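Local atomic coordinates of ABC-type branched-chain amino acid transport systems periplasmic component-like protein (Thermomonospora curvata, PDB entry 4N03), a protein that probably binds fatty acids as the substrate-binding component of an ABC transporter, and is seen holding palmitic acid. Residues A[130-138]-A[397-405]; A[320-328]-A[339-347]. All coordinates share one frame; numbering follows the deposited sequence. Where two conformers were deposited one is given.

Contact 1: A[130-138]-A[397-405]; sequences AWTTALLGS and NYQVPVGTF. With PLM (palmitic acid), chain B.
The loop leaving the last strand of the four-stranded sheet, one wall of the palmitate site, meets the C-terminal tail through T133, which is hydrogen-bonded to both T404 and G403. T133 OG1 sits between its own backbone N and carbonyl carbon (chi1 53°), and from there it donates to T404 O at 2.7 Å. The same rotation turns T133 CG2 toward V400 CG1, 3.6 Å away, while P401 CG lies alongside the hydroxyl. T133 O takes two backbone donors from opposite faces of its carbonyl plane: G403 N from the tail at 3.0 Å, and L136 N from its own 3-10 turn. L136 CD1 extends the apolar patch to V400 CG1. Farther along, V402 CG1 presses on G137 CA at 3.4 Å, tighter than usual; a CB on G137 would clash there. T132 shapes the loop as an ST turn, its OG1 accepting from A134 N and also bonded to D179 O.

At the other end of the loop, W131 faces the ligand. Palmitate CE sits over one face of the W131 ring, nearer its edge than its centre, and palmitate CF comes to 3.7 Å from W131 CZ2. W131 NE1 is hydrogen-bonded to T144 OG1. With an alanine in place of W131, the far part of the acyl chain would probably lose its packing surface and T144 OG1 its indole partner. A loop running from ligand to surface, with the tail laid over its outer turn and helices 109-122 and 148-161 beside it, suits the two-lobed periplasmic binding proteins of the leucine-binding family.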
ATOM      1  N   ALA A 130       2.725  -2.060   1.897  1.00 10.64           N
ATOM      2  CA  ALA A 130       2.950  -1.770   3.275  1.00 10.68           C
ATOM      3  C   ALA A 130       3.693  -0.435   3.337  1.00 10.70           C
ATOM      4  O   ALA A 130       4.613  -0.225   2.562  1.00 11.66           O
ATOM      5  CB  ALA A 130       3.777  -2.833   3.912  1.00 12.13           C
ATOM      6  N   TRP A 131       3.261   0.449   4.187  1.00  9.20           N
ATOM      7  CA  TRP A 131       3.750   1.809   4.160  1.00  9.53           C
ATOM      8  C   TRP A 131       4.222   2.350   5.515  1.00  9.31           C
ATOM      9  O   TRP A 131       4.262   3.533   5.738  1.00  9.71           O
ATOM     10  CB  TRP A 131       2.728   2.715   3.448  1.00  9.30           C
ATOM     11  CG  TRP A 131       2.555   2.310   2.024  1.00  9.33           C
ATOM     12  CD1 TRP A 131       3.408   2.629   1.052  1.00 10.49           C
ATOM     13  CD2 TRP A 131       1.598   1.389   1.438  1.00  9.12           C
ATOM     14  NE1 TRP A 131       3.060   2.035  -0.136  1.00 10.22           N
ATOM     15  CE2 TRP A 131       1.958   1.226   0.097  1.00 10.00           C
ATOM     16  CE3 TRP A 131       0.513   0.668   1.926  1.00  9.69           C
ATOM     17  CZ2 TRP A 131       1.237   0.408  -0.780  1.00 10.53           C
ATOM     18  CZ3 TRP A 131      -0.197  -0.122   1.062  1.00 10.96           C
ATOM     19  CH2 TRP A 131       0.160  -0.245  -0.271  1.00 11.59           C
ATOM     20  N   THR A 132       4.594   1.443   6.407  1.00  9.00           N
ATOM     21  CA  THR A 132       5.198   1.860   7.632  1.00  8.74           C
ATOM     22  C   THR A 132       6.584   2.464   7.403  1.00  9.16           C
ATOM     23  O   THR A 132       7.383   2.010   6.598  1.00  9.21           O
ATOM     24  CB  THR A 132       5.289   0.674   8.599  1.00  8.98           C
ATOM     25  OG1 THR A 132       5.801   1.135   9.853  1.00  9.93           O
ATOM     26  CG2 THR A 132       6.185  -0.447   8.126  1.00 10.36           C
ATOM     27  N   THR A 133       6.935   3.437   8.262  1.00  9.40           N
ATOM     28  CA  THR A 133       8.284   3.973   8.314  1.00  9.44           C
ATOM     29  C   THR A 133       9.272   2.927   8.817  1.00  8.79           C
ATOM     30  O   THR A 133      10.477   3.076   8.583  1.00  9.08           O
ATOM     31  CB  THR A 133       8.336   5.197   9.225  1.00  9.47           C
ATOM     32  OG1 THR A 133       7.778   4.866  10.503  1.00  9.53           O
ATOM     33  CG2 THR A 133       7.536   6.317   8.626  1.00  8.90           C
ATOM     34  N   ALA A 134       8.785   1.850   9.432  1.00  8.73           N
ATOM     35  CA  ALA A 134       9.670   0.811   9.869  1.00  9.83           C
ATOM     36  C   ALA A 134      10.379   0.109   8.730  1.00  8.94           C
ATOM     37  O   ALA A 134      11.324  -0.618   8.951  1.00 11.38           O
ATOM     38  CB  ALA A 134       8.937  -0.160  10.770  1.00 11.30           C
ATOM     39  N   LEU A 135       9.906   0.297   7.484  1.00  9.25           N
ATOM     40  CA  LEU A 135      10.510  -0.287   6.295  1.00  9.59           C
ATOM     41  C   LEU A 135      11.406   0.663   5.523  1.00  9.96           C
ATOM     42  O   LEU A 135      12.023   0.234   4.558  1.00 10.85           O
ATOM     43  CB  LEU A 135       9.443  -0.919   5.398  1.00  9.67           C
ATOM     44  CG  LEU A 135       8.663  -2.046   6.074  1.00 10.72           C
ATOM     45  CD1 LEU A 135       7.532  -2.515   5.200  1.00 11.66           C
ATOM     46  CD2 LEU A 135       9.555  -3.218   6.514  1.00 12.63           C
ATOM     47  N   LEU A 136      11.477   1.936   5.938  1.00  9.65           N
ATOM     48  CA  LEU A 136      12.479   2.836   5.413  1.00  9.77           C
ATOM     49  C   LEU A 136      13.845   2.455   5.948  1.00  9.85           C
ATOM     50  O   LEU A 136      13.960   1.723   6.949  1.00 11.24           O
ATOM     51  CB  LEU A 136      12.160   4.292   5.776  1.00  9.76           C
ATOM     52  CG  LEU A 136      10.894   4.872   5.134  1.00  9.93           C
ATOM     53  CD1 LEU A 136      10.733   6.295   5.657  1.00 11.64           C
ATOM     54  CD2 LEU A 136      10.978   4.869   3.607  1.00 10.64           C
ATOM     55  N   GLY A 137      14.876   2.940   5.289  1.00 10.13           N
ATOM     56  CA  GLY A 137      16.251   2.724   5.749  1.00 11.35           C
ATOM     57  C   GLY A 137      16.897   1.471   5.259  1.00 11.34           C
ATOM     58  O   GLY A 137      17.981   1.098   5.704  1.00 13.57           O
ATOM     59  N   SER A 138      16.277   0.791   4.303  1.00 12.26           N
ATOM     60  CA  SER A 138      16.905  -0.400   3.704  1.00 15.61           C
ATOM     61  C   SER A 138      17.088  -0.218   2.233  1.00 13.30           C
ATOM     62  O   SER A 138      16.094  -0.015   1.505  1.00 13.96           O
ATOM     63  CB  SER A 138      16.054  -1.629   3.868  1.00 18.44           C
ATOM     64  OG  SER A 138      16.673  -2.652   3.041  1.00 21.63           O
ATOM     65  N   ASN A 397       7.571  19.417   6.492  1.00 10.16           N
ATOM     66  CA  ASN A 397       8.548  19.747   7.499  1.00 10.74           C
ATOM     67  C   ASN A 397       8.690  18.670   8.561  1.00 11.34           C
ATOM     68  O   ASN A 397       9.609  18.731   9.368  1.00 11.78           O
ATOM     69  CB  ASN A 397       8.259  21.125   8.123  1.00 12.20           C
ATOM     70  CG  ASN A 397       8.304  22.246   7.099  1.00 12.46           C
ATOM     71  OD1 ASN A 397       8.978  22.146   6.080  1.00 16.02           O
ATOM     72  ND2 ASN A 397       7.608  23.289   7.369  1.00 13.24           N
ATOM     73  N   TYR A 398       7.770  17.715   8.586  1.00 10.95           N
ATOM     74  CA  TYR A 398       7.773  16.619   9.525  1.00  9.96           C
ATOM     75  C   TYR A 398       9.000  15.768   9.318  1.00  9.88           C
ATOM     76  O   TYR A 398       9.452  15.517   8.208  1.00 10.76           O
ATOM     77  CB  TYR A 398       6.538  15.760   9.222  1.00  9.59           C
ATOM     78  CG  TYR A 398       6.461  14.437   9.969  1.00  9.69           C
ATOM     79  CD1 TYR A 398       6.304  14.346  11.351  1.00 10.46           C
ATOM     80  CD2 TYR A 398       6.535  13.250   9.275  1.00  9.07           C
ATOM     81  CE1 TYR A 398       6.202  13.148  11.979  1.00  9.45           C
ATOM     82  CE2 TYR A 398       6.415  12.053   9.887  1.00  9.19           C
ATOM     83  CZ  TYR A 398       6.245  11.971  11.246  1.00  9.60           C
ATOM     84  OH  TYR A 398       6.145  10.799  11.901  1.00  9.92           O
ATOM     85  N   GLN A 399       9.570  15.323  10.455  1.00  9.59           N
ATOM     86  CA  GLN A 399      10.702  14.407  10.487  1.00 10.22           C
ATOM     87  C   GLN A 399      10.256  12.982  10.463  1.00 10.28           C
ATOM     88  O   GLN A 399       9.631  12.502  11.395  1.00 11.51           O
ATOM     89  CB  GLN A 399      11.539  14.660  11.749  1.00 11.78           C
ATOM     90  CG  GLN A 399      12.012  16.055  11.930  1.00 16.21           C
ATOM     91  CD  GLN A 399      12.852  16.482  10.769  1.00 15.10           C
ATOM     92  OE1 GLN A 399      14.027  16.072  10.693  1.00 16.75           O
ATOM     93  NE2 GLN A 399      12.318  17.302   9.876  1.00 17.48           N
ATOM     94  N   VAL A 400      10.539  12.287   9.354  1.00  9.27           N
ATOM     95  CA  VAL A 400      10.031  10.952   9.170  1.00  9.43           C
ATOM     96  C   VAL A 400      11.052   9.990   9.791  1.00  9.46           C
ATOM     97  O   VAL A 400      12.226  10.016   9.431  1.00 10.64           O
ATOM     98  CB  VAL A 400       9.821  10.631   7.671  1.00  9.95           C
ATOM     99  CG1 VAL A 400       9.288   9.235   7.520  1.00 10.47           C
ATOM    100  CG2 VAL A 400       8.863  11.640   7.052  1.00 10.28           C
ATOM    101  N   PRO A 401      10.625   9.116  10.710  1.00  9.38           N
ATOM    102  CA  PRO A 401      11.580   8.169  11.281  1.00  9.79           C
ATOM    103  C   PRO A 401      12.019   7.133  10.277  1.00  9.17           C
ATOM    104  O   PRO A 401      11.255   6.801   9.322  1.00 10.00           O
ATOM    105  CB  PRO A 401      10.798   7.530  12.442  1.00 11.25           C
ATOM    106  CG  PRO A 401       9.381   7.656  12.009  1.00 10.91           C
ATOM    107  CD  PRO A 401       9.299   8.973  11.296  1.00 10.08           C
ATOM    108  N   VAL A 402      13.208   6.586  10.415  1.00  9.65           N
ATOM    109  CA  VAL A 402      13.804   5.703   9.478  1.00 10.74           C
ATOM    110  C   VAL A 402      14.045   4.355  10.090  1.00 10.13           C
ATOM    111  O   VAL A 402      14.924   4.190  10.914  1.00 14.88           O
ATOM    112  CB  VAL A 402      15.120   6.294   8.939  1.00 11.33           C
ATOM    113  CG1 VAL A 402      15.726   5.325   7.931  1.00 11.95           C
ATOM    114  CG2 VAL A 402      14.862   7.639   8.284  1.00 13.47           C
ATOM    115  N   GLY A 403      13.217   3.369   9.716  1.00 10.55           N
ATOM    116  CA  GLY A 403      13.368   2.001  10.194  1.00 11.77           C
ATOM    117  C   GLY A 403      12.693   1.667  11.517  1.00 10.84           C
ATOM    118  O   GLY A 403      12.808   0.550  11.991  1.00 12.16           O
ATOM    119  N   THR A 404      11.971   2.633  12.082  1.00 10.30           N
ATOM    120  CA  THR A 404      11.156   2.477  13.254  1.00 10.34           C
ATOM    121  C   THR A 404       9.889   3.295  13.043  1.00 10.53           C
ATOM    122  O   THR A 404       9.802   4.035  12.058  1.00 10.41           O
ATOM    123  CB  THR A 404      11.894   3.037  14.499  1.00 11.53           C
ATOM    124  OG1 THR A 404      12.169   4.436  14.296  1.00 11.62           O
ATOM    125  CG2 THR A 404      13.186   2.298  14.784  1.00 12.12           C
ATOM    126  N   PHE A 405       8.954   3.237  13.973  1.00 12.45           N
ATOM    127  CA  PHE A 405       7.815   4.155  14.052  1.00 12.47           C
ATOM    128  C   PHE A 405       7.698   4.620  15.487  1.00 15.31           C
ATOM    129  O   PHE A 405       6.969   5.591  15.695  1.00 16.05           O
ATOM    130  CB  PHE A 405       6.487   3.520  13.572  1.00 12.85           C
ATOM    131  CG  PHE A 405       5.901   2.515  14.540  1.00 11.77           C
ATOM    132  CD1 PHE A 405       5.006   2.899  15.511  1.00 12.19           C
ATOM    133  CD2 PHE A 405       6.253   1.199  14.481  1.00 13.39           C
ATOM    134  CE1 PHE A 405       4.514   1.996  16.425  1.00 12.87           C
ATOM    135  CE2 PHE A 405       5.767   0.287  15.410  1.00 14.86           C
ATOM    136  CZ  PHE A 405       4.894   0.680  16.372  1.00 12.54           C
ATOM    137  OXT PHE A 405       8.246   3.970  16.416  1.00 17.19           O
TER
HETATM  138  C1  PLM B 601      -0.179  -2.966   6.526  1.00 10.49           C
HETATM  139  O1  PLM B 601       0.656  -2.070   6.236  1.00 10.86           O
HETATM  140  O2  PLM B 601       0.073  -3.973   7.224  1.00 11.00           O
HETATM  141  C2  PLM B 601      -1.531  -2.924   5.852  1.00 12.83           C
HETATM  142  C3  PLM B 601      -1.357  -3.553   4.402  1.00 15.04           C
HETATM  143  C4  PLM B 601      -2.578  -3.378   3.529  1.00 15.32           C
HETATM  144  C5  PLM B 601      -2.432  -4.025   2.195  1.00 17.12           C
HETATM  145  C6  PLM B 601      -3.563  -3.841   1.160  1.00 17.77           C
HETATM  146  C7  PLM B 601      -3.280  -2.632   0.277  1.00 19.80           C
HETATM  147  C8  PLM B 601      -4.391  -2.223  -0.650  1.00 22.46           C
HETATM  148  C9  PLM B 601      -4.005  -1.232  -1.732  1.00 24.37           C
HETATM  149  CA  PLM B 601      -4.168   0.258  -1.350  1.00 23.22           C
HETATM  150  CB  PLM B 601      -3.441   1.126  -2.453  1.00 24.01           C
HETATM  151  CC  PLM B 601      -2.430   2.122  -1.813  1.00 19.31           C
HETATM  152  CD  PLM B 601      -1.339   2.596  -2.750  1.00 17.40           C
HETATM  153  CE  PLM B 601      -0.297   3.545  -2.172  0.50 18.73           C
HETATM  154  CF  PLM B 601       1.023   3.440  -2.951  0.50 20.51           C
HETATM  155  CG  PLM B 601       1.095   4.306  -4.197  0.50 21.00           C

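Contact 2: A[320-328]-A[339-347]; sequences IVVSALEKA and LINAHRSEA
A324 and A342 bring helix 309-330 close to helix 336-343, the axes of the two short segments approaching to 7.9 Å and crossing steeply at 111°. The apolar packing turns on small residues and one leucine. A342 CB lies 3.3 Å from the carbonyl oxygen A324 O and also meets the CB atoms of K327 and A328. L339, with CG anti to its backbone N (chi1 -174°), sends CD1 over the first helix: it reaches A324 CB at 3.6 Å and L325 CD2 at 3.6 Å. At the N-terminal end of 320-328, I320 CG2 comes obliquely on the H343 ring, 3.5 Å from CE1; F359 and F125 also meet that ring.

The polar links between the helices run through water. One water, in the plane of the imidazole at its edge, is hydrogen-bonded to H343 ND1 at 2.8 Å and donates to I320 O. With Q142 OE1 bonded to NE2, both ring nitrogens have partners, which fixes how the imidazole is turned.

The charged pair is K327 and E346. In one of its two conformers, K327 runs extended past A342 and S345, then bends at its last torsion (chi4 83°), and NZ ends in a long salt bridge 4.0 Å from E346 OE2. A water bridges those two atoms, and another carries NZ to A342 O. That carbonyl, near the helix end, also accepts from S345 OG at 2.8 Å. E346 OE1 turns instead to N348 N.

Small alanines meeting at the crossing, with L339 CD1 packed beside them, make this a steep packing of two consecutive helices, the second ending in a type I turn from H343 to E346, on the flank of the first lobe of a type I periplasmic binding protein.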
ATOM      1  N   ILE A 320       7.604  -1.315 -11.678  1.00 11.92           N
ATOM      2  CA  ILE A 320       8.866  -0.975 -11.006  1.00 11.66           C
ATOM      3  C   ILE A 320       9.878  -2.093 -11.183  1.00 11.48           C
ATOM      4  O   ILE A 320      11.041  -1.849 -11.560  1.00 11.54           O
ATOM      5  CB  ILE A 320       8.640  -0.667  -9.505  1.00 12.14           C
ATOM      6  CG1 ILE A 320       7.861   0.632  -9.340  1.00 13.23           C
ATOM      7  CG2 ILE A 320       9.999  -0.579  -8.793  1.00 12.76           C
ATOM      8  CD1 ILE A 320       7.313   0.829  -7.943  1.00 15.02           C
ATOM      9  N   VAL A 321       9.515  -3.337 -10.868  1.00 11.13           N
ATOM     10  CA  VAL A 321      10.473  -4.405 -10.951  1.00 11.01           C
ATOM     11  C   VAL A 321      10.923  -4.658 -12.398  1.00 11.82           C
ATOM     12  O   VAL A 321      12.085  -4.939 -12.672  1.00 12.11           O
ATOM     13  CB  VAL A 321       9.998  -5.699 -10.245  1.00 11.13           C
ATOM     14  CG1 VAL A 321       8.955  -6.470 -11.057  1.00 11.12           C
ATOM     15  CG2 VAL A 321      11.201  -6.575  -9.953  1.00 12.17           C
ATOM     16  N   VAL A 322       9.998  -4.564 -13.352  1.00 11.40           N
ATOM     17  CA  VAL A 322      10.332  -4.790 -14.767  1.00 12.62           C
ATOM     18  C   VAL A 322      11.287  -3.691 -15.265  1.00 12.62           C
ATOM     19  O   VAL A 322      12.224  -3.991 -15.992  1.00 13.11           O
ATOM     20  CB  VAL A 322       9.072  -4.971 -15.651  1.00 13.10           C
ATOM     21  CG1 VAL A 322       9.452  -4.952 -17.094  1.00 14.14           C
ATOM     22  CG2 VAL A 322       8.359  -6.245 -15.263  1.00 14.32           C
ATOM     23  N   SER A 323      11.035  -2.437 -14.910  1.00 13.29           N
ATOM     24  CA  SER A 323      11.942  -1.364 -15.304  0.60 13.17           C
ATOM     25  C   SER A 323      13.370  -1.685 -14.814  1.00 13.24           C
ATOM     26  O   SER A 323      14.349  -1.531 -15.540  1.00 14.65           O
ATOM     27  CB  SER A 323      11.486  -0.016 -14.722  0.60 14.47           C
ATOM     28  OG  SER A 323      10.344   0.467 -15.417  0.60 14.75           O
ATOM     29  N   ALA A 324      13.488  -2.133 -13.561  1.00 12.90           N
ATOM     30  CA  ALA A 324      14.784  -2.466 -12.985  1.00 12.91           C
ATOM     31  C   ALA A 324      15.385  -3.675 -13.671  1.00 11.85           C
ATOM     32  O   ALA A 324      16.566  -3.687 -13.990  1.00 12.89           O
ATOM     33  CB  ALA A 324      14.681  -2.701 -11.476  1.00 12.83           C
ATOM     34  N   LEU A 325      14.560  -4.683 -13.985  1.00 12.48           N
ATOM     35  CA  LEU A 325      15.071  -5.860 -14.656  1.00 12.43           C
ATOM     36  C   LEU A 325      15.614  -5.529 -16.051  1.00 13.36           C
ATOM     37  O   LEU A 325      16.639  -6.041 -16.455  1.00 13.75           O
ATOM     38  CB  LEU A 325      13.986  -6.940 -14.790  1.00 12.63           C
ATOM     39  CG  LEU A 325      13.562  -7.674 -13.505  1.00 13.63           C
ATOM     40  CD1 LEU A 325      12.245  -8.401 -13.708  1.00 13.85           C
ATOM     41  CD2 LEU A 325      14.657  -8.646 -13.095  1.00 14.34           C
ATOM     42  N   GLU A 326      14.920  -4.655 -16.757  1.00 14.03           N
ATOM     43  CA  GLU A 326      15.356  -4.261 -18.091  0.70 15.63           C
ATOM     44  C   GLU A 326      16.690  -3.508 -18.047  1.00 14.66           C
ATOM     45  O   GLU A 326      17.571  -3.752 -18.904  1.00 16.90           O
ATOM     46  CB  GLU A 326      14.287  -3.416 -18.761  0.70 17.51           C
ATOM     47  CG  GLU A 326      13.068  -4.215 -19.185  0.70 18.39           C
ATOM     48  CD  GLU A 326      11.952  -3.333 -19.719  0.70 22.78           C
ATOM     49  OE1 GLU A 326      11.953  -2.121 -19.437  0.70 28.51           O
ATOM     50  OE2 GLU A 326      11.085  -3.868 -20.441  0.70 30.27           O
ATOM     51  N   LYS A 327      16.878  -2.621 -17.075  1.00 14.44           N
ATOM     52  CA  LYS A 327      18.145  -1.894 -16.951  0.60 14.07           C
ATOM     53  C   LYS A 327      19.257  -2.857 -16.536  1.00 13.56           C
ATOM     54  O   LYS A 327      20.394  -2.810 -17.045  1.00 15.06           O
ATOM     55  CB  LYS A 327      18.013  -0.759 -15.936  0.60 16.42           C
ATOM     56  CG  LYS A 327      17.295   0.522 -16.374  0.60 18.84           C
ATOM     57  CD  LYS A 327      17.268   1.505 -15.204  0.60 23.98           C
ATOM     58  CE  LYS A 327      16.290   2.646 -15.373  0.60 27.58           C
ATOM     59  NZ  LYS A 327      14.928   2.231 -14.969  0.60 28.09           N
ATOM     60  N   ALA A 328      18.963  -3.763 -15.602  1.00 12.58           N
ATOM     61  CA  ALA A 328      19.952  -4.749 -15.196  1.00 13.39           C
ATOM     62  C   ALA A 328      20.373  -5.667 -16.328  1.00 13.75           C
ATOM     63  O   ALA A 328      21.537  -5.993 -16.498  1.00 13.65           O
ATOM     64  CB  ALA A 328      19.429  -5.525 -14.012  1.00 13.48           C
ATOM     65  N   LEU A 339      20.323  -5.775  -9.949  1.00 10.65           N
ATOM     66  CA  LEU A 339      18.936  -5.367  -9.931  1.00 10.54           C
ATOM     67  C   LEU A 339      18.687  -4.174  -9.038  1.00  9.41           C
ATOM     68  O   LEU A 339      18.002  -3.231  -9.384  1.00 10.47           O
ATOM     69  CB  LEU A 339      18.052  -6.537  -9.527  1.00 10.97           C
ATOM     70  CG  LEU A 339      16.549  -6.267  -9.611  1.00 11.16           C
ATOM     71  CD1 LEU A 339      16.109  -6.003 -11.047  1.00 12.89           C
ATOM     72  CD2 LEU A 339      15.777  -7.466  -9.077  1.00 12.37           C
ATOM     73  N   ILE A 340      19.241  -4.193  -7.820  1.00 10.22           N
ATOM     74  CA  ILE A 340      19.016  -3.098  -6.895  1.00 11.35           C
ATOM     75  C   ILE A 340      19.671  -1.829  -7.401  1.00 10.33           C
ATOM     76  O   ILE A 340      19.110  -0.755  -7.276  1.00 11.55           O
ATOM     77  CB  ILE A 340      19.396  -3.433  -5.445  1.00 11.67           C
ATOM     78  CG1 ILE A 340      18.714  -2.445  -4.482  1.00 11.10           C
ATOM     79  CG2 ILE A 340      20.884  -3.453  -5.245  1.00 13.23           C
ATOM     80  CD1 ILE A 340      17.198  -2.515  -4.494  1.00 13.78           C
ATOM     81  N   ASN A 341      20.850  -1.961  -8.004  1.00 11.02           N
ATOM     82  CA  ASN A 341      21.515  -0.756  -8.504  1.00 11.73           C
ATOM     83  C   ASN A 341      20.736  -0.166  -9.683  1.00 11.48           C
ATOM     84  O   ASN A 341      20.612   1.031  -9.804  1.00 13.17           O
ATOM     85  CB  ASN A 341      22.951  -1.111  -8.870  1.00 13.12           C
ATOM     86  CG  ASN A 341      23.830  -1.310  -7.647  1.00 14.48           C
ATOM     87  OD1 ASN A 341      23.458  -0.950  -6.546  1.00 18.75           O
ATOM     88  ND2 ASN A 341      24.930  -1.934  -7.859  1.00 17.95           N
ATOM     89  N   ALA A 342      20.140  -1.011 -10.531  1.00 11.35           N
ATOM     90  CA  ALA A 342      19.266  -0.551 -11.615  1.00 12.01           C
ATOM     91  C   ALA A 342      18.061   0.178 -11.029  1.00 12.48           C
ATOM     92  O   ALA A 342      17.716   1.270 -11.456  1.00 14.64           O
ATOM     93  CB  ALA A 342      18.812  -1.714 -12.487  1.00 13.02           C
ATOM     94  N   HIS A 343      17.422  -0.410 -10.010  1.00 11.90           N
ATOM     95  CA  HIS A 343      16.277   0.233  -9.396  1.00 12.06           C
ATOM     96  C   HIS A 343      16.646   1.614  -8.796  1.00 12.39           C
ATOM     97  O   HIS A 343      15.986   2.617  -9.005  1.00 14.30           O
ATOM     98  CB  HIS A 343      15.704  -0.654  -8.275  1.00 10.89           C
ATOM     99  CG  HIS A 343      14.598   0.018  -7.549  1.00 11.02           C
ATOM    100  ND1 HIS A 343      13.430   0.429  -8.142  1.00 12.42           N
ATOM    101  CD2 HIS A 343      14.552   0.465  -6.270  1.00 11.75           C
ATOM    102  CE1 HIS A 343      12.678   1.047  -7.249  1.00 11.55           C
ATOM    103  NE2 HIS A 343      13.345   1.083  -6.098  1.00 11.60           N
ATOM    104  N   ARG A 344      17.719   1.646  -8.021  1.00 12.22           N
ATOM    105  CA  ARG A 344      18.102   2.824  -7.213  1.00 13.06           C
ATOM    106  C   ARG A 344      18.771   3.891  -8.047  1.00 15.49           C
ATOM    107  O   ARG A 344      19.186   4.917  -7.477  1.00 16.10           O
ATOM    108  CB  ARG A 344      19.021   2.445  -6.071  1.00 14.70           C
ATOM    109  CG  ARG A 344      18.375   1.573  -5.012  1.00 17.57           C
ATOM    110  CD  ARG A 344      17.743   2.338  -3.915  1.00 15.46           C
ATOM    111  NE  ARG A 344      16.939   1.537  -3.011  1.00 13.60           N
ATOM    112  CZ  ARG A 344      15.736   1.885  -2.597  1.00 12.28           C
ATOM    113  NH1 ARG A 344      15.182   3.004  -2.963  1.00 13.32           N
ATOM    114  NH2 ARG A 344      15.099   1.109  -1.734  1.00 12.66           N
ATOM    115  N   SER A 345      18.927   3.663  -9.347  1.00 12.63           N
ATOM    116  CA  SER A 345      19.368   4.681 -10.293  1.00 14.61           C
ATOM    117  C   SER A 345      18.262   5.602 -10.743  1.00 16.02           C
ATOM    118  O   SER A 345      18.545   6.636 -11.337  1.00 17.71           O
ATOM    119  CB  SER A 345      20.106   4.049 -11.462  1.00 16.07           C
ATOM    120  OG  SER A 345      19.201   3.409 -12.363  1.00 19.28           O
ATOM    121  N   GLU A 346      17.012   5.294 -10.397  1.00 15.83           N
ATOM    122  CA  GLU A 346      15.850   6.065 -10.909  1.00 14.76           C
ATOM    123  C   GLU A 346      15.422   7.134  -9.977  1.00 13.67           C
ATOM    124  O   GLU A 346      14.857   6.853  -8.879  1.00 14.49           O
ATOM    125  CB  GLU A 346      14.699   5.066 -11.140  1.00 14.95           C
ATOM    126  CG  GLU A 346      13.409   5.690 -11.614  1.00 16.83           C
ATOM    127  CD  GLU A 346      13.581   6.443 -12.904  1.00 16.05           C
ATOM    128  OE1 GLU A 346      13.793   7.655 -12.899  1.00 18.07           O
ATOM    129  OE2 GLU A 346      13.503   5.818 -13.989  1.00 21.92           O
ATOM    130  N   ALA A 347      15.722   8.376 -10.277  1.00 13.34           N
ATOM    131  CA  ALA A 347      15.343   9.551  -9.495  1.00 13.75           C
ATOM    132  C   ALA A 347      13.984  10.146  -9.826  1.00 14.91           C
ATOM    133  O   ALA A 347      13.475  10.991  -9.097  1.00 16.93           O
ATOM    134  CB  ALA A 347      16.404  10.632  -9.618  1.00 15.41           C
TER
HETATM  135  O   HOH W   1      12.694   0.357 -10.871  1.00 13.50           O
HETATM  136  O   HOH W   2      14.847   1.198 -12.566  1.00 21.89           O
HETATM  137  O   HOH W   3      12.690   3.361 -14.091  1.00 48.24           O

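Contact 2 is nested within the long chain excursion that contact 1 closes: 130-138 comes first, then 320-328 and 339-347, and last the C-terminal 397-405. The centres are 22 Å apart, yet the two meet where S138 O packs near R344 NH2. Contact 2 lies on the flank of the lobe with the four-stranded sheet, where helix 309-330 leans on helix 47-66 and C329, just past its segment, is disulfide-bonded to C71. Contact 1 joins the loop after strand 126-129 to a tail that follows the seven-stranded sheet; the same loop reaches palmitate through A130 and W131, upstream of where the tail packs. Contact 2 thus lies within one lobe, while contact 1 joins elements of both.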